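Local coordinates for protein hydroxynitrile lyase (Passiflora edulis, PDB 5Y02) that is a homodimeric hydroxynitrile lyase, here its stress-responsive A/B barrel domain without the C-terminal peptide, probably acting on cyanohydrins such as the bound (R)-mandelonitrile, at residues V7-N13 with H63-F69; I28-G32 with E43-G47; A58-T62 with E96-V100. The contacts are given in a common frame with arbitrary orientation. Residues are numbered along the deposited sequence.

Interaction 1 of 3, residues V7-N13 with H63-F69; sequences VRHIVFN and HAYESTF. With MXN ((2R)-hydroxy(phenyl)ethanenitrile), chain M.
Tyr-65 lies alongside Val-11, with CD1 3.8 Å from Val-11 CG1, and from its m rotamer carries OH to Asn-13 OD1 at 2.8 Å; the same hydroxyl also bonds that of Tyr-15. The strands 7-13 and 63-69 are antiparallel, their axes 4.7 Å apart at 168°. Val-7/Phe-69, His-9/Ser-67, Val-11/Tyr-65 and Asn-13/His-63 are hydrogen-bonded pairs. Tyr-65 N to Val-11 O is the shortest link at 2.8 Å. His-63 N to Asn-13 O is the longest at 3.2 Å. These residues share the face under the helices. There His-9, chi1 t, takes the edge of Phe-69 offset on its ring face, centroids 5.9 Å apart and planes at 84°, and its NE2 hydrogen-bonds mandelonitrile O10 at 2.6 Å. The non-hydrogen-bonded pairs Arg-8/Thr-68, Ile-10/Glu-66 and Phe-12/Ala-64 face the second subunit. Arg-8, all m to chi3, curls back so that NH2 forms a salt bridge to Glu-66 OE1 (3.0 Å) and NH1 reaches Thr-68 OG1 (2.8 Å); Glu-66 OE2 binds Arg-8 and Tyr-103 of the second subunit. Helices on one sheet face and the second subunit on the other mark the dimeric alpha/beta-barrel; His-9 and Val-11 line the ligand pocket.

Interaction 2 of 3, residues I28-G32 with E43-G47; sequences IADYG and EWKWG. With MXN ((2R)-hydroxy(phenyl)ethanenitrile), chain M.
Helix 28-32 runs over strand 44-47 nearly antiparallel, the axes 9.9 Å apart at 159°, and two tryptophans fill the gap. No hydrogen bond crosses between the segments. Trp-44, chi1 t and chi2 near 86°, reaches up to the helix and lays its indole against Gly-32, whose CA sits 3.4 Å from Trp-44 CZ3, a CH-pi contact almost straight above the six-membered ring. The missing side chain makes this possible, since a CB on residue 32 would clash with CZ3. One helical turn back, Ile-28 O lies 3.6 Å from Trp-44 CH2 while accepting the helix bond from Gly-32 N. Ile-28, chi1 m and chi2 t, directs CG2 over the six-membered ring of Trp-46, 3.9 Å from its centroid; Trp-46 takes chi1 p, with chi2 near -79°. Tyr-31 adopts chi1 t with chi2 close to -6°, and its ring face receives the edge of Trp-44: centroid to five-membered-ring centroid 4.5 Å, planes at 57°, Tyr-31 CE1 to Trp-44 NE1 3.6 Å. This contact, together with packing from Tyr-65 and Phe-87, surrounds the ring whose OH makes a very short 2.4 Å hydrogen bond to mandelonitrile O10, the oxygen that His-9 NE2 also binds. The arrangement is helix-on-sheet packing of the dimeric alpha/beta-barrel domain, which contributes Tyr-31 to the mandelonitrile pocket.

Interaction 3 of 3, residues A58-T62 with E96-V100; sequences ADGFT and EKIVV
Phe-61 and Lys-97 bury by far the most surface here, Val-99 less. The Phe-61 ring, chi1 m and chi2 near -82°, is sandwiched between the other two. Over one face runs the lysine chain, p at chi1 and extended from chi2 to chi4, with CE 3.8 Å from the ring centroid and NZ 4.3 Å from it in an off-centre cation-pi contact. Over the opposite face lies Val-99 CG1, 4.2 Å from the centroid. Phe-61 ends a type I' turn from Ala-58, closed by Phe-61 N to Ala-58 O at 2.9 Å; Asp-59 and Gly-60 both have positive phi. The turn presents Asp-59 O to Lys-97 NZ, a 2.7 Å hydrogen bond, and a water bridges NZ (2.5 Å) to Asp-59 OD2 (3.3 Å), which at 4.2 Å from NZ is too far for a salt bridge. Glu-96 and Lys-97 both face Arg-14, a classic beta bulge. Phe-12 of the same chain and Leu-101 of the second subunit also pack against the ring. The contact pins a turn to a bulged strand, outermost in this chain's sheet but hydrogen-bonded to the second subunit, in the dimeric alpha/beta-barrel domain.

In the fold
From the N terminus, strand 7-15 leads into helix 21-37, which lies over the sheet; the chain then reverses into strand 44-48 beneath it, and interaction 2 closes this short loop. The chain then runs through the 58-62 turn into strand 63-69, which pairs with the first strand and closes interaction 1 around the whole of interaction 2. Two further helices follow before strand 95-104 flanks the first strand on its other side. Interaction 3 ties that last strand to the 58-62 turn, so it crosses interaction 1 and lies in series with interaction 2. Between them they pair two central strands, seat helix 21-37 on the sheet and fasten the turn, and all three touch the second subunit.

Interaction 1 of 3, residues V7-N13 with H63-F69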
loop_
_atom_site.group_PDB
_atom_site.type_symbol
_atom_site.label_atom_id
_atom_site.label_comp_id
_atom_site.label_asym_id
_atom_site.label_seq_id
_atom_site.Cartn_x
_atom_site.Cartn_y
_atom_site.Cartn_z
ATOM N N VAL A 7 6.963 -4.911 -10.473
ATOM C CA VAL A 7 6.460 -5.347 -9.164
ATOM C C VAL A 7 6.388 -4.169 -8.207
ATOM O O VAL A 7 7.394 -3.475 -8.020
ATOM C CB VAL A 7 7.423 -6.371 -8.514
ATOM C CG1 VAL A 7 6.993 -6.707 -7.089
ATOM C CG2 VAL A 7 7.535 -7.642 -9.346
ATOM N N ARG A 8 5.223 -3.971 -7.585
ATOM C CA ARG A 8 5.051 -2.995 -6.526
ATOM C C ARG A 8 5.252 -3.682 -5.185
ATOM O O ARG A 8 4.745 -4.775 -4.953
ATOM C CB ARG A 8 3.662 -2.365 -6.567
ATOM C CG ARG A 8 3.340 -1.587 -7.832
ATOM C CD ARG A 8 4.039 -0.228 -7.845
ATOM N NE ARG A 8 3.419 0.741 -6.940
ATOM C CZ ARG A 8 4.048 1.775 -6.373
ATOM N NH1 ARG A 8 5.354 1.999 -6.559
ATOM N NH2 ARG A 8 3.363 2.604 -5.586
ATOM N N HIS A 9 5.963 -3.005 -4.302
ATOM C CA HIS A 9 6.294 -3.513 -2.982
ATOM C C HIS A 9 5.774 -2.463 -2.002
ATOM O O HIS A 9 6.315 -1.352 -1.921
ATOM C CB HIS A 9 7.813 -3.692 -2.891
ATOM C CG HIS A 9 8.329 -4.065 -1.535
ATOM N ND1 HIS A 9 8.159 -5.320 -0.991
ATOM C CD2 HIS A 9 9.111 -3.381 -0.662
ATOM C CE1 HIS A 9 8.767 -5.376 0.182
ATOM N NE2 HIS A 9 9.354 -4.216 0.407
ATOM N N ILE A 10 4.714 -2.821 -1.283
ATOM C CA ILE A 10 4.052 -1.901 -0.374
ATOM C C ILE A 10 4.072 -2.461 1.030
ATOM O O ILE A 10 3.615 -3.559 1.251
ATOM C CB ILE A 10 2.575 -1.612 -0.726
ATOM C CG1 ILE A 10 2.397 -1.305 -2.213
ATOM C CG2 ILE A 10 2.062 -0.466 0.135
ATOM C CD1 ILE A 10 3.086 -0.078 -2.724
ATOM N N VAL A 11 4.543 -1.636 1.956
ATOM C CA VAL A 11 4.731 -1.966 3.358
ATOM C C VAL A 11 3.879 -1.005 4.171
ATOM O O VAL A 11 3.938 0.216 3.977
ATOM C CB VAL A 11 6.203 -1.800 3.762
ATOM C CG1 VAL A 11 6.410 -2.095 5.251
ATOM C CG2 VAL A 11 7.077 -2.691 2.890
ATOM N N PHE A 12 3.073 -1.553 5.074
ATOM C CA PHE A 12 2.441 -0.751 6.136
ATOM C C PHE A 12 3.052 -1.221 7.466
ATOM O O PHE A 12 3.173 -2.417 7.682
ATOM C CB PHE A 12 0.933 -1.000 6.266
ATOM C CG PHE A 12 0.087 -0.602 5.089
ATOM C CD1 PHE A 12 0.524 0.267 4.099
ATOM C CD2 PHE A 12 -1.212 -1.069 5.027
ATOM C CE1 PHE A 12 -0.311 0.631 3.063
ATOM C CE2 PHE A 12 -2.057 -0.694 3.991
ATOM C CZ PHE A 12 -1.600 0.152 3.010
ATOM N N ASN A 13 3.410 -0.303 8.357
ATOM C CA ASN A 13 3.854 -0.688 9.691
ATOM C C ASN A 13 3.373 0.254 10.784
ATOM O O ASN A 13 2.757 1.295 10.531
ATOM C CB ASN A 13 5.390 -0.904 9.748
ATOM C CG ASN A 13 6.164 0.358 10.058
ATOM O OD1 ASN A 13 5.835 1.429 9.578
ATOM N ND2 ASN A 13 7.228 0.230 10.874
ATOM N N HIS A 63 2.360 4.128 9.187
ATOM C CA HIS A 63 3.273 4.466 8.100
ATOM C C HIS A 63 3.078 3.528 6.914
ATOM O O HIS A 63 2.799 2.316 7.079
ATOM C CB HIS A 63 4.697 4.283 8.550
ATOM C CG HIS A 63 5.183 5.309 9.513
ATOM N ND1 HIS A 63 4.746 5.378 10.820
ATOM C CD2 HIS A 63 6.136 6.264 9.376
ATOM C CE1 HIS A 63 5.397 6.348 11.437
ATOM N NE2 HIS A 63 6.246 6.900 10.587
ATOM N N ALA A 64 3.227 4.097 5.715
ATOM C CA ALA A 64 3.252 3.335 4.478
ATOM C C ALA A 64 4.534 3.658 3.718
ATOM O O ALA A 64 5.024 4.799 3.763
ATOM C CB ALA A 64 2.049 3.663 3.607
ATOM N N TYR A 65 5.036 2.651 3.026
ATOM C CA TYR A 65 6.239 2.778 2.189
ATOM C C TYR A 65 5.966 2.040 0.882
ATOM O O TYR A 65 5.518 0.884 0.893
ATOM C CB TYR A 65 7.464 2.176 2.880
ATOM C CG TYR A 65 7.552 2.464 4.349
ATOM C CD1 TYR A 65 6.810 1.703 5.257
ATOM C CD2 TYR A 65 8.356 3.479 4.853
ATOM C CE1 TYR A 65 6.868 1.937 6.610
ATOM C CE2 TYR A 65 8.421 3.722 6.224
ATOM C CZ TYR A 65 7.672 2.938 7.099
ATOM O OH TYR A 65 7.692 3.134 8.458
ATOM N N GLU A 66 6.280 2.684 -0.238
ATOM C CA GLU A 66 6.052 2.095 -1.540
ATOM C C GLU A 66 7.349 2.131 -2.336
ATOM O O GLU A 66 8.120 3.103 -2.246
ATOM C CB GLU A 66 4.941 2.853 -2.290
ATOM C CG GLU A 66 5.068 4.370 -2.251
ATOM C CD GLU A 66 4.020 5.075 -3.089
ATOM O OE1 GLU A 66 4.248 5.219 -4.306
ATOM O OE2 GLU A 66 2.948 5.441 -2.540
ATOM N N SER A 67 7.568 1.088 -3.113
ATOM C CA SER A 67 8.700 1.056 -4.057
ATOM C C SER A 67 8.391 0.125 -5.218
ATOM O O SER A 67 7.404 -0.638 -5.207
ATOM C CB SER A 67 9.990 0.680 -3.353
ATOM O OG SER A 67 9.881 -0.518 -2.624
ATOM N N THR A 68 9.213 0.226 -6.250
ATOM C CA THR A 68 8.968 -0.483 -7.480
ATOM C C THR A 68 10.235 -1.237 -7.857
ATOM O O THR A 68 11.318 -0.693 -7.730
ATOM C CB THR A 68 8.585 0.498 -8.607
ATOM O OG1 THR A 68 7.378 1.180 -8.277
ATOM C CG2 THR A 68 8.381 -0.242 -9.922
ATOM N N PHE A 69 10.073 -2.481 -8.308
ATOM C CA PHE A 69 11.152 -3.308 -8.818
ATOM C C PHE A 69 10.859 -3.730 -10.252
ATOM O O PHE A 69 9.711 -3.966 -10.611
ATOM C CB PHE A 69 11.344 -4.524 -7.924
ATOM C CG PHE A 69 11.759 -4.159 -6.551
ATOM C CD1 PHE A 69 10.807 -3.766 -5.602
ATOM C CD2 PHE A 69 13.111 -4.154 -6.195
ATOM C CE1 PHE A 69 11.203 -3.381 -4.325
ATOM C CE2 PHE A 69 13.496 -3.773 -4.925
ATOM C CZ PHE A 69 12.543 -3.398 -3.983
HETATM C C1 MXN M . 12.427 -4.100 3.600
HETATM C C2 MXN M . 12.765 -4.721 4.799
HETATM C C3 MXN M . 14.056 -5.207 5.010
HETATM C C4 MXN M . 15.014 -5.054 4.014
HETATM C C5 MXN M . 14.684 -4.448 2.810
HETATM C C6 MXN M . 13.397 -3.967 2.595
HETATM C C7 MXN M . 11.026 -3.641 3.415
HETATM C C8 MXN M . 10.190 -4.861 3.503
HETATM N N9 MXN M . 9.542 -5.830 3.571
HETATM O O10 MXN M . 10.853 -3.022 2.127
HETATM O O HOH W 1 6.310 4.835 -5.823
HETATM O O HOH W 2 8.603 -0.086 -0.030
#

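Interaction 2 of 3, residues I28-G32 with E43-G47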
loop_
_atom_site.group_PDB
_atom_site.type_symbol
_atom_site.label_atom_id
_atom_site.label_comp_id
_atom_site.label_asym_id
_atom_site.label_seq_id
_atom_site.Cartn_x
_atom_site.Cartn_y
_atom_site.Cartn_z
ATOM N N ILE A 28 13.716 5.271 8.987
ATOM C CA ILE A 28 13.083 5.650 7.736
ATOM C C ILE A 28 14.125 6.214 6.763
ATOM O O ILE A 28 14.070 5.908 5.562
ATOM C CB ILE A 28 11.913 6.623 7.977
ATOM C CG1 ILE A 28 10.783 5.870 8.716
ATOM C CG2 ILE A 28 11.385 7.172 6.656
ATOM C CD1 ILE A 28 9.740 6.772 9.345
ATOM N N ALA A 29 15.064 7.001 7.269
ATOM C CA ALA A 29 16.161 7.503 6.425
ATOM C C ALA A 29 17.031 6.366 5.893
ATOM O O ALA A 29 17.416 6.387 4.725
ATOM C CB ALA A 29 17.008 8.522 7.167
ATOM N N ASP A 30 17.324 5.379 6.743
ATOM C CA ASP A 30 18.097 4.195 6.356
ATOM C C ASP A 30 17.373 3.410 5.263
ATOM O O ASP A 30 17.992 2.902 4.343
ATOM C CB ASP A 30 18.349 3.267 7.571
ATOM C CG ASP A 30 19.304 3.865 8.613
ATOM O OD1 ASP A 30 19.915 4.919 8.369
ATOM O OD2 ASP A 30 19.449 3.263 9.707
ATOM N N TYR A 31 16.052 3.313 5.385
ATOM C CA TYR A 31 15.236 2.617 4.401
ATOM C C TYR A 31 15.346 3.309 3.030
ATOM O O TYR A 31 15.677 2.665 2.047
ATOM C CB TYR A 31 13.782 2.605 4.863
ATOM C CG TYR A 31 12.823 1.674 4.166
ATOM C CD1 TYR A 31 13.171 0.912 3.046
ATOM C CD2 TYR A 31 11.515 1.592 4.625
ATOM C CE1 TYR A 31 12.240 0.096 2.425
ATOM C CE2 TYR A 31 10.591 0.776 4.011
ATOM C CZ TYR A 31 10.952 0.039 2.916
ATOM O OH TYR A 31 10.016 -0.784 2.326
ATOM N N GLY A 32 15.096 4.605 2.998
ATOM C CA GLY A 32 15.175 5.394 1.754
ATOM C C GLY A 32 16.545 5.321 1.087
ATOM O O GLY A 32 16.640 5.202 -0.133
ATOM N N GLU A 43 11.725 4.343 -7.139
ATOM C CA GLU A 43 10.550 5.154 -6.868
ATOM C C GLU A 43 10.068 5.023 -5.411
ATOM O O GLU A 43 8.873 5.003 -5.133
ATOM C CB GLU A 43 9.436 4.798 -7.873
ATOM C CG GLU A 43 9.841 4.968 -9.348
ATOM C CD GLU A 43 10.113 6.418 -9.760
ATOM O OE1 GLU A 43 9.709 7.357 -9.033
ATOM O OE2 GLU A 43 10.728 6.631 -10.831
ATOM N N TRP A 44 11.006 4.952 -4.479
ATOM C CA TRP A 44 10.638 4.811 -3.076
ATOM C C TRP A 44 9.975 6.095 -2.586
ATOM O O TRP A 44 10.443 7.217 -2.873
ATOM C CB TRP A 44 11.857 4.410 -2.234
ATOM C CG TRP A 44 11.596 4.211 -0.765
ATOM C CD1 TRP A 44 11.151 3.074 -0.143
ATOM C CD2 TRP A 44 11.780 5.185 0.267
ATOM N NE1 TRP A 44 11.059 3.287 1.226
ATOM C CE2 TRP A 44 11.443 4.569 1.499
ATOM C CE3 TRP A 44 12.214 6.514 0.276
ATOM C CZ2 TRP A 44 11.540 5.234 2.710
ATOM C CZ3 TRP A 44 12.307 7.174 1.484
ATOM C CH2 TRP A 44 11.955 6.536 2.684
ATOM N N LYS A 45 8.837 5.934 -1.912
ATOM C CA LYS A 45 8.106 7.040 -1.307
ATOM C C LYS A 45 7.480 6.492 -0.033
ATOM O O LYS A 45 7.336 5.270 0.132
ATOM C CB LYS A 45 7.004 7.603 -2.227
ATOM C CG LYS A 45 7.457 7.958 -3.643
ATOM C CD LYS A 45 6.305 8.302 -4.582
ATOM C CE LYS A 45 6.662 8.098 -6.055
ATOM N NZ LYS A 45 7.959 8.703 -6.468
ATOM N N TRP A 46 7.134 7.386 0.873
ATOM C CA TRP A 46 6.529 6.968 2.141
ATOM C C TRP A 46 5.669 8.085 2.677
ATOM O O TRP A 46 5.737 9.231 2.201
ATOM C CB TRP A 46 7.618 6.590 3.153
ATOM C CG TRP A 46 8.383 7.767 3.651
ATOM C CD1 TRP A 46 9.394 8.413 3.000
ATOM C CD2 TRP A 46 8.192 8.471 4.895
ATOM N NE1 TRP A 46 9.829 9.469 3.741
ATOM C CE2 TRP A 46 9.122 9.528 4.915
ATOM C CE3 TRP A 46 7.332 8.305 5.987
ATOM C CZ2 TRP A 46 9.206 10.432 5.977
ATOM C CZ3 TRP A 46 7.424 9.205 7.068
ATOM C CH2 TRP A 46 8.351 10.260 7.037
ATOM N N GLY A 47 4.878 7.768 3.689
ATOM C CA GLY A 47 4.193 8.788 4.447
ATOM C C GLY A 47 3.475 8.250 5.657
ATOM O O GLY A 47 3.487 7.041 5.910
HETATM C C1 MXN M . 12.427 -4.100 3.600
HETATM C C2 MXN M . 12.765 -4.721 4.799
HETATM C C3 MXN M . 14.056 -5.207 5.010
HETATM C C4 MXN M . 15.014 -5.054 4.014
HETATM C C5 MXN M . 14.684 -4.448 2.810
HETATM C C6 MXN M . 13.397 -3.967 2.595
HETATM C C7 MXN M . 11.026 -3.641 3.415
HETATM C C8 MXN M . 10.190 -4.861 3.503
HETATM N N9 MXN M . 9.542 -5.830 3.571
HETATM O O10 MXN M . 10.853 -3.022 2.127
#

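Interaction 3 of 3, residues A58-T62 with E96-V100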
loop_
_atom_site.group_PDB
_atom_site.type_symbol
_atom_site.label_atom_id
_atom_site.label_comp_id
_atom_site.label_asym_id
_atom_site.label_seq_id
_atom_site.Cartn_x
_atom_site.Cartn_y
_atom_site.Cartn_z
ATOM N N ALA A 58 -7.267 2.435 8.991
ATOM C CA ALA A 58 -5.833 2.110 9.024
ATOM C C ALA A 58 -5.463 1.022 10.029
ATOM O O ALA A 58 -4.349 0.493 10.006
ATOM C CB ALA A 58 -5.012 3.373 9.257
ATOM N N ASP A 59 -6.399 0.686 10.920
ATOM C CA ASP A 59 -6.257 -0.454 11.812
ATOM C C ASP A 59 -4.961 -0.435 12.620
ATOM O O ASP A 59 -4.327 -1.466 12.811
ATOM C CB ASP A 59 -6.409 -1.759 11.023
ATOM C CG ASP A 59 -6.657 -2.971 11.925
ATOM O OD1 ASP A 59 -7.102 -2.797 13.081
ATOM O OD2 ASP A 59 -6.378 -4.096 11.470
ATOM N N GLY A 60 -4.585 0.744 13.102
ATOM C CA GLY A 60 -3.395 0.905 13.924
ATOM C C GLY A 60 -2.083 1.041 13.168
ATOM O O GLY A 60 -1.063 1.336 13.786
ATOM N N PHE A 61 -2.091 0.862 11.841
ATOM C CA PHE A 61 -0.899 1.136 11.034
ATOM C C PHE A 61 -0.722 2.643 10.869
ATOM O O PHE A 61 -1.685 3.378 10.635
ATOM C CB PHE A 61 -0.974 0.422 9.684
ATOM C CG PHE A 61 -0.923 -1.070 9.799
ATOM C CD1 PHE A 61 0.314 -1.722 9.941
ATOM C CD2 PHE A 61 -2.085 -1.830 9.798
ATOM C CE1 PHE A 61 0.379 -3.093 10.062
ATOM C CE2 PHE A 61 -2.029 -3.215 9.922
ATOM C CZ PHE A 61 -0.797 -3.846 10.060
ATOM N N THR A 62 0.510 3.104 11.015
ATOM C CA THR A 62 0.802 4.532 11.007
ATOM C C THR A 62 1.593 5.016 9.802
ATOM O O THR A 62 1.515 6.193 9.488
ATOM C CB THR A 62 1.565 4.945 12.262
ATOM O OG1 THR A 62 2.785 4.209 12.339
ATOM C CG2 THR A 62 0.704 4.625 13.520
ATOM N N GLU A 96 6.075 -2.851 15.619
ATOM C CA GLU A 96 5.030 -3.438 16.469
ATOM C C GLU A 96 4.172 -4.378 15.616
ATOM O O GLU A 96 3.861 -5.512 16.010
ATOM C CB GLU A 96 4.194 -2.335 17.115
ATOM C CG GLU A 96 3.070 -2.825 18.005
ATOM C CD GLU A 96 3.568 -3.678 19.157
ATOM O OE1 GLU A 96 4.670 -3.416 19.704
ATOM O OE2 GLU A 96 2.845 -4.624 19.501
ATOM N N LYS A 97 3.810 -3.910 14.424
ATOM C CA LYS A 97 3.269 -4.796 13.415
ATOM C C LYS A 97 3.596 -4.345 12.006
ATOM O O LYS A 97 4.081 -3.240 11.792
ATOM C CB LYS A 97 1.777 -4.994 13.608
ATOM C CG LYS A 97 0.974 -3.721 13.646
ATOM C CD LYS A 97 -0.458 -4.071 13.997
ATOM C CE LYS A 97 -1.423 -2.950 13.677
ATOM N NZ LYS A 97 -2.798 -3.532 13.601
ATOM N N ILE A 98 3.344 -5.236 11.055
ATOM C CA ILE A 98 3.734 -4.990 9.670
ATOM C C ILE A 98 2.862 -5.831 8.748
ATOM O O ILE A 98 2.461 -6.940 9.105
ATOM C CB ILE A 98 5.234 -5.281 9.452
ATOM C CG1 ILE A 98 5.671 -4.871 8.033
ATOM C CG2 ILE A 98 5.564 -6.749 9.721
ATOM C CD1 ILE A 98 7.146 -5.013 7.791
ATOM N N VAL A 99 2.522 -5.275 7.592
ATOM C CA VAL A 99 1.955 -6.052 6.501
ATOM C C VAL A 99 2.632 -5.585 5.209
ATOM O O VAL A 99 2.854 -4.380 5.028
ATOM C CB VAL A 99 0.417 -5.949 6.421
ATOM C CG1 VAL A 99 -0.045 -4.507 6.306
ATOM C CG2 VAL A 99 -0.138 -6.774 5.275
ATOM N N VAL A 100 2.970 -6.546 4.355
ATOM C CA VAL A 100 3.673 -6.285 3.097
ATOM C C VAL A 100 2.979 -7.036 1.973
ATOM O O VAL A 100 2.747 -8.228 2.086
ATOM C CB VAL A 100 5.153 -6.732 3.172
ATOM C CG1 VAL A 100 5.908 -6.268 1.940
ATOM C CG2 VAL A 100 5.828 -6.171 4.425
HETATM O O HOH W 3 -3.576 -5.568 12.295
#